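Local coordinates for thiamin pyrophosphokinase (Geobacillus thermodenitrificans, PDB 3K94) that catalyses the transfer of a pyrophosphate group from ATP to thiamine, giving thiamine diphosphate and AMP, at the interface of chains A and B. Residues are numbered along the deposited sequence; one frame, centred on the assembly and turned at random. Chains: chain A/B, Thiamin pyrophosphokinase.

Contact 1 and contact 2 are adjoining patches of one two-fold symmetric interface, the centres of their C-alpha atoms about 7 Å apart. Both are centred on the start of helix 106-118 of chain B and the loop leading into it, and they share A:Asn131 and B:Leu106. Contact 1 is mainly polar and sets this segment against strands 151-156 and 204-209 of chain A. Contact 2 is mainly apolar and runs towards the symmetry axis, where helix 106-118 of each chain meets its copy. Each patch recurs with the chains exchanged, consistent with a dimer of the kind known for thiamin pyrophosphokinases.

Contact 1: the interface of chains A and B. Residues chain A 130-131, 151, 153, 207, 209-211; chain B 105-107.
B:Arg105 lays its guanidinium flat against the ring of A:Tyr151, the two planes only 10° apart. Its NH1 sits over the ring centre, 3.6 Å from the centroid, in a cation-pi contact, while A:Tyr151 CD2 lies over the middle of the guanidinium. A bend in the arginine chain (chi3 50°) turns the group onto this face. B:Arg105 NE gives a hydrogen bond to the hydroxyl A:Ser209 OG (2.9 Å), well tilted from the guanidinium plane. At the far end, B:Arg105 NH1 forms a salt bridge with the carboxylate oxygen A:Asp211 OD2 at 3.3 Å, long enough that its hydrogen bond is weak; the other oxygen, OD1, takes the hydroxyl of A:Tyr151 (A:Tyr151 OH to A:Asp211 OD1 2.6 Å), tying ring and carboxylate together.

Within chain B, B:Arg105 NH2 meets the syn lone pair of B:Asp107 OD2 at 2.9 Å. The hydroxyl A:Ser153 OG donates to the anti lone pair of B:Asp107 OD2 at 2.5 Å, and a water also bound by A:Ser209 OG and the carbonyl of A:Ile207 adds a further link to that oxygen. An alanine in place of B:Arg105 would probably leave the face of A:Tyr151 and the carboxylate of A:Asp211 without their cationic partner, and B:Asp107 freer to turn.

Beside this cluster the backbone N of B:Leu106 points at A:Asn131 OD1 (2.8 Å), nearly straight at the hydrogen but from above the amide plane. Together the contacts clamp the start of helix 106-118 onto the sheet surface of the other subunit, joining the two chains of the probable dimer.

Contact 2: the interface of chains A and B. Residues chain A 102, 109, 131, 133; chain B 104, 106, 109-110.
The side-chain amide of A:Asn131 reaches the loop before helix 106-118 of chain B through its nitrogen: ND2 donates to the carbonyl oxygen O of B:Gly104 at 3.0 Å. The bond is nearly straight (162° at the hydrogen), and the acceptor lies close to the amide plane, although the donor is tilted from the plane of the glycine carbonyl. With OD1 already engaged by the backbone N of B:Leu106, both ends of the amide are held by chain B, which fixes which way round the group lies and should oppose its flipping.

The side chain of B:Leu106 carries the contact onward into apolar ground. Its two methyl branches have different partners: B:Leu106 CD1 meets the methyl A:Thr102 CG2 at 3.9 Å, whereas B:Leu106 CD2 lies 4.0 Å from A:Leu109 CD2. The side chains of B:Leu106 and A:Leu109 run past each other in opposite directions.

A:Leu109 holds its CG anti to the backbone N (chi1 171°), and its CD2 branch faces chain B. A:Leu109 CD2 touches B:Leu109 CD2, tip to tip, at 3.7 Å, a self-contact between copies of the same residue. A:Leu109 CD2 also lies 4.0 Å from the ring atom CZ of B:Phe110. From strand 131-136, A:Leu133 comes towards the outer end of that ring, also tip to tip, its CD1 being 3.8 Å from B:Phe110 CE2. The ring is thus met near its CE2-CZ end by two leucines of chain A, one from the strand and one from the helix.

These contacts make a small apolar patch, bordered by the asparagine bonds. Repeated with the chains exchanged, it brings the paired 106-118 helices together and likely supports assembly of the dimer.

Contact 1: the interface of chains A and B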
ATOM      1  N   GLN A 130      -3.110   9.550   8.252  1.00 22.22           N
ATOM      2  CA  GLN A 130      -1.818   9.302   8.894  1.00 21.97           C
ATOM      3  C   GLN A 130      -0.619   9.476   7.974  1.00 21.65           C
ATOM      4  O   GLN A 130       0.497   9.199   8.390  1.00 19.09           O
ATOM      5  CB  GLN A 130      -1.717   7.857   9.403  1.00 28.16           C
ATOM      6  CG  GLN A 130      -2.605   7.455  10.542  1.00 32.73           C
ATOM      7  CD  GLN A 130      -2.318   6.022  10.991  1.00 31.01           C
ATOM      8  OE1 GLN A 130      -3.106   5.121  10.738  1.00 31.12           O
ATOM      9  NE2 GLN A 130      -1.175   5.813  11.650  1.00 29.88           N
ATOM     10  N   ASN A 131      -0.833   9.862   6.720  1.00 22.76           N
ATOM     11  CA  ASN A 131       0.251   9.804   5.745  1.00 19.09           C
ATOM     12  C   ASN A 131       0.160  10.897   4.711  1.00 22.50           C
ATOM     13  O   ASN A 131      -0.930  11.289   4.309  1.00 16.22           O
ATOM     14  CB  ASN A 131       0.225   8.473   4.976  1.00 26.17           C
ATOM     15  CG  ASN A 131       0.398   7.250   5.879  1.00 24.90           C
ATOM     16  OD1 ASN A 131       1.522   6.854   6.214  1.00 26.49           O
ATOM     17  ND2 ASN A 131      -0.721   6.641   6.261  1.00 19.24           N
ATOM     18  N   TYR A 151       7.167  11.305  11.649  1.00 24.15           N
ATOM     19  CA  TYR A 151       8.070  10.383  10.941  1.00 23.33           C
ATOM     20  C   TYR A 151       8.241  10.752   9.470  1.00 27.59           C
ATOM     21  O   TYR A 151       7.302  11.234   8.831  1.00 27.27           O
ATOM     22  CB  TYR A 151       7.583   8.930  11.030  1.00 19.41           C
ATOM     23  CG  TYR A 151       7.086   8.532  12.392  1.00 19.41           C
ATOM     24  CD1 TYR A 151       7.977   8.281  13.422  1.00 23.47           C
ATOM     25  CD2 TYR A 151       5.727   8.421  12.654  1.00 20.25           C
ATOM     26  CE1 TYR A 151       7.535   7.923  14.682  1.00 25.58           C
ATOM     27  CE2 TYR A 151       5.268   8.065  13.917  1.00 20.88           C
ATOM     28  CZ  TYR A 151       6.187   7.817  14.929  1.00 25.26           C
ATOM     29  OH  TYR A 151       5.766   7.478  16.194  1.00 28.80           O
ATOM     30  N   SER A 153       9.983   8.869   5.977  1.00 28.69           N
ATOM     31  CA  SER A 153      10.674   7.720   5.390  1.00 27.20           C
ATOM     32  C   SER A 153      10.963   7.903   3.913  1.00 26.58           C
ATOM     33  O   SER A 153      10.191   8.541   3.181  1.00 23.63           O
ATOM     34  CB  SER A 153       9.859   6.441   5.560  1.00 27.74           C
ATOM     35  OG  SER A 153       9.556   6.199   6.916  1.00 33.92           O
ATOM     36  N   ILE A 207       7.512   9.267   2.372  1.00 23.28           N
ATOM     37  CA  ILE A 207       6.293   9.111   3.144  1.00 21.14           C
ATOM     38  C   ILE A 207       6.484   9.803   4.479  1.00 25.08           C
ATOM     39  O   ILE A 207       7.371   9.447   5.242  1.00 23.68           O
ATOM     40  CB  ILE A 207       5.951   7.632   3.382  1.00 21.98           C
ATOM     41  CG1 ILE A 207       5.732   6.908   2.051  1.00 18.94           C
ATOM     42  CG2 ILE A 207       4.705   7.508   4.255  1.00 22.40           C
ATOM     43  CD1 ILE A 207       5.502   5.424   2.213  1.00 23.47           C
ATOM     44  N   SER A 209       4.622  10.503   7.977  1.00 15.23           N
ATOM     45  CA  SER A 209       3.519   9.836   8.648  1.00 18.72           C
ATOM     46  C   SER A 209       3.451  10.128  10.151  1.00 21.37           C
ATOM     47  O   SER A 209       4.327  10.772  10.712  1.00 22.76           O
ATOM     48  CB  SER A 209       3.570   8.326   8.385  1.00 19.54           C
ATOM     49  OG  SER A 209       4.732   7.732   8.945  1.00 22.66           O
ATOM     50  N   SER A 210       2.386   9.653  10.782  1.00 21.07           N
ATOM     51  CA  SER A 210       2.189   9.825  12.209  1.00 20.89           C
ATOM     52  C   SER A 210       1.484   8.602  12.743  1.00 24.87           C
ATOM     53  O   SER A 210       0.857   7.843  11.988  1.00 24.54           O
ATOM     54  CB  SER A 210       1.304  11.030  12.484  1.00 25.34           C
ATOM     55  OG  SER A 210       0.025  10.814  11.898  1.00 30.00           O
ATOM     56  N   ASP A 211       1.591   8.426  14.054  1.00 28.07           N
ATOM     57  CA  ASP A 211       0.849   7.406  14.778  1.00 28.40           C
ATOM     58  C   ASP A 211       0.670   7.892  16.227  1.00 29.92           C
ATOM     59  O   ASP A 211       0.991   9.039  16.545  1.00 25.81           O
ATOM     60  CB  ASP A 211       1.570   6.062  14.701  1.00 23.98           C
ATOM     61  CG  ASP A 211       2.969   6.096  15.333  1.00 27.58           C
ATOM     62  OD1 ASP A 211       3.253   6.974  16.185  1.00 24.47           O
ATOM     63  OD2 ASP A 211       3.789   5.221  14.979  1.00 32.11           O
TER
ATOM     64  N   ARG B 105       0.515   3.364   9.131  1.00 25.31           N
ATOM     65  CA  ARG B 105       1.586   4.098   8.475  1.00 26.04           C
ATOM     66  C   ARG B 105       1.992   3.363   7.206  1.00 23.94           C
ATOM     67  O   ARG B 105       2.361   2.196   7.247  1.00 28.07           O
ATOM     68  CB  ARG B 105       2.777   4.301   9.418  1.00 19.71           C
ATOM     69  CG  ARG B 105       2.529   5.395  10.455  1.00 26.01           C
ATOM     70  CD  ARG B 105       3.684   5.507  11.470  1.00 25.58           C
ATOM     71  NE  ARG B 105       4.995   5.591  10.821  1.00 23.32           N
ATOM     72  CZ  ARG B 105       6.134   5.237  11.413  1.00 26.08           C
ATOM     73  NH1 ARG B 105       6.107   4.780  12.659  1.00 20.74           N
ATOM     74  NH2 ARG B 105       7.293   5.330  10.763  1.00 21.76           N
ATOM     75  N   LEU B 106       1.908   4.049   6.074  1.00 24.20           N
ATOM     76  CA  LEU B 106       2.168   3.418   4.782  1.00 18.80           C
ATOM     77  C   LEU B 106       3.618   2.988   4.603  1.00 19.18           C
ATOM     78  O   LEU B 106       3.884   2.076   3.828  1.00 23.46           O
ATOM     79  CB  LEU B 106       1.775   4.369   3.635  1.00 21.25           C
ATOM     80  CG  LEU B 106       0.283   4.622   3.404  1.00 24.48           C
ATOM     81  CD1 LEU B 106       0.107   5.679   2.325  1.00 25.50           C
ATOM     82  CD2 LEU B 106      -0.462   3.330   3.037  1.00 29.76           C
ATOM     83  N   ASP B 107       4.564   3.654   5.283  1.00 18.79           N
ATOM     84  CA  ASP B 107       5.968   3.246   5.165  1.00 22.34           C
ATOM     85  C   ASP B 107       6.176   1.812   5.676  1.00 25.68           C
ATOM     86  O   ASP B 107       7.076   1.108   5.220  1.00 25.10           O
ATOM     87  CB  ASP B 107       6.957   4.243   5.816  1.00 23.64           C
ATOM     88  CG  ASP B 107       6.633   4.563   7.273  1.00 29.59           C
ATOM     89  OD1 ASP B 107       5.554   4.202   7.772  1.00 29.14           O
ATOM     90  OD2 ASP B 107       7.470   5.223   7.918  1.00 38.32           O
TER
HETATM   91  O   HOH W   1       7.024   7.974   7.601  1.00 25.95           O

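Contact 2: the interface of chains A and B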
ATOM      1  N   THR A 102      -6.027   5.475  -0.456  1.00 21.59           N
ATOM      2  CA  THR A 102      -5.342   4.419   0.294  1.00 24.74           C
ATOM      3  C   THR A 102      -6.328   3.455   0.957  1.00 26.33           C
ATOM      4  O   THR A 102      -7.525   3.722   0.996  1.00 22.72           O
ATOM      5  CB  THR A 102      -4.428   4.994   1.405  1.00 23.32           C
ATOM      6  OG1 THR A 102      -5.237   5.503   2.475  1.00 24.91           O
ATOM      7  CG2 THR A 102      -3.528   6.103   0.863  1.00 18.93           C
ATOM      8  N   LEU A 109      -4.319   1.369  -4.209  1.00 20.18           N
ATOM      9  CA  LEU A 109      -3.174   2.115  -3.698  1.00 22.63           C
ATOM     10  C   LEU A 109      -1.961   2.008  -4.618  1.00 20.46           C
ATOM     11  O   LEU A 109      -1.379   3.016  -5.007  1.00 24.45           O
ATOM     12  CB  LEU A 109      -2.794   1.649  -2.288  1.00 19.67           C
ATOM     13  CG  LEU A 109      -1.478   2.248  -1.786  1.00 22.05           C
ATOM     14  CD1 LEU A 109      -1.626   3.730  -1.559  1.00 26.80           C
ATOM     15  CD2 LEU A 109      -0.995   1.562  -0.508  1.00 26.86           C
ATOM     16  N   ASN A 131      -0.833   9.862   6.720  1.00 22.76           N
ATOM     17  CA  ASN A 131       0.251   9.804   5.745  1.00 19.09           C
ATOM     18  C   ASN A 131       0.160  10.897   4.711  1.00 22.50           C
ATOM     19  O   ASN A 131      -0.930  11.289   4.309  1.00 16.22           O
ATOM     20  CB  ASN A 131       0.225   8.473   4.976  1.00 26.17           C
ATOM     21  CG  ASN A 131       0.398   7.250   5.879  1.00 24.90           C
ATOM     22  OD1 ASN A 131       1.522   6.854   6.214  1.00 26.49           O
ATOM     23  ND2 ASN A 131      -0.721   6.641   6.261  1.00 19.24           N
ATOM     24  N   LEU A 133       2.145  10.923   1.045  1.00 21.06           N
ATOM     25  CA  LEU A 133       3.062  10.163   0.215  1.00 21.10           C
ATOM     26  C   LEU A 133       3.350  10.904  -1.089  1.00 24.25           C
ATOM     27  O   LEU A 133       2.423  11.268  -1.806  1.00 22.93           O
ATOM     28  CB  LEU A 133       2.485   8.756  -0.045  1.00 17.25           C
ATOM     29  CG  LEU A 133       3.281   7.790  -0.934  1.00 17.70           C
ATOM     30  CD1 LEU A 133       2.860   6.340  -0.655  1.00 18.67           C
ATOM     31  CD2 LEU A 133       3.104   8.101  -2.422  1.00 20.64           C
TER
ATOM     32  N   GLY B 104      -2.433   1.580   8.485  1.00 26.13           N
ATOM     33  CA  GLY B 104      -1.757   2.528   9.353  1.00 28.29           C
ATOM     34  C   GLY B 104      -0.707   3.338   8.613  1.00 26.42           C
ATOM     35  O   GLY B 104      -0.996   3.940   7.592  1.00 25.23           O
ATOM     36  N   LEU B 106       1.908   4.049   6.074  1.00 24.20           N
ATOM     37  CA  LEU B 106       2.168   3.418   4.782  1.00 18.80           C
ATOM     38  C   LEU B 106       3.618   2.988   4.603  1.00 19.18           C
ATOM     39  O   LEU B 106       3.884   2.076   3.828  1.00 23.46           O
ATOM     40  CB  LEU B 106       1.775   4.369   3.635  1.00 21.25           C
ATOM     41  CG  LEU B 106       0.283   4.622   3.404  1.00 24.48           C
ATOM     42  CD1 LEU B 106       0.107   5.679   2.325  1.00 25.50           C
ATOM     43  CD2 LEU B 106      -0.462   3.330   3.037  1.00 29.76           C
ATOM     44  N   LEU B 109       3.864  -0.767   5.235  1.00 27.63           N
ATOM     45  CA  LEU B 109       3.467  -1.610   4.109  1.00 24.76           C
ATOM     46  C   LEU B 109       4.532  -1.609   3.008  1.00 18.68           C
ATOM     47  O   LEU B 109       4.881  -2.646   2.447  1.00 21.01           O
ATOM     48  CB  LEU B 109       2.123  -1.167   3.527  1.00 27.00           C
ATOM     49  CG  LEU B 109       1.794  -1.798   2.165  1.00 29.40           C
ATOM     50  CD1 LEU B 109       1.594  -3.295   2.260  1.00 33.94           C
ATOM     51  CD2 LEU B 109       0.567  -1.146   1.533  1.00 31.62           C
ATOM     52  N   PHE B 110       5.058  -0.442   2.704  1.00 19.63           N
ATOM     53  CA  PHE B 110       5.988  -0.345   1.581  1.00 21.42           C
ATOM     54  C   PHE B 110       7.317  -0.985   1.922  1.00 22.17           C
ATOM     55  O   PHE B 110       7.932  -1.616   1.078  1.00 25.27           O
ATOM     56  CB  PHE B 110       6.131   1.102   1.103  1.00 21.26           C
ATOM     57  CG  PHE B 110       4.983   1.544   0.237  1.00 25.03           C
ATOM     58  CD1 PHE B 110       4.960   1.230  -1.110  1.00 24.42           C
ATOM     59  CD2 PHE B 110       3.912   2.222   0.776  1.00 28.99           C
ATOM     60  CE1 PHE B 110       3.904   1.616  -1.899  1.00 32.75           C
ATOM     61  CE2 PHE B 110       2.849   2.608  -0.013  1.00 32.12           C
ATOM     62  CZ  PHE B 110       2.843   2.307  -1.346  1.00 32.57           C
TER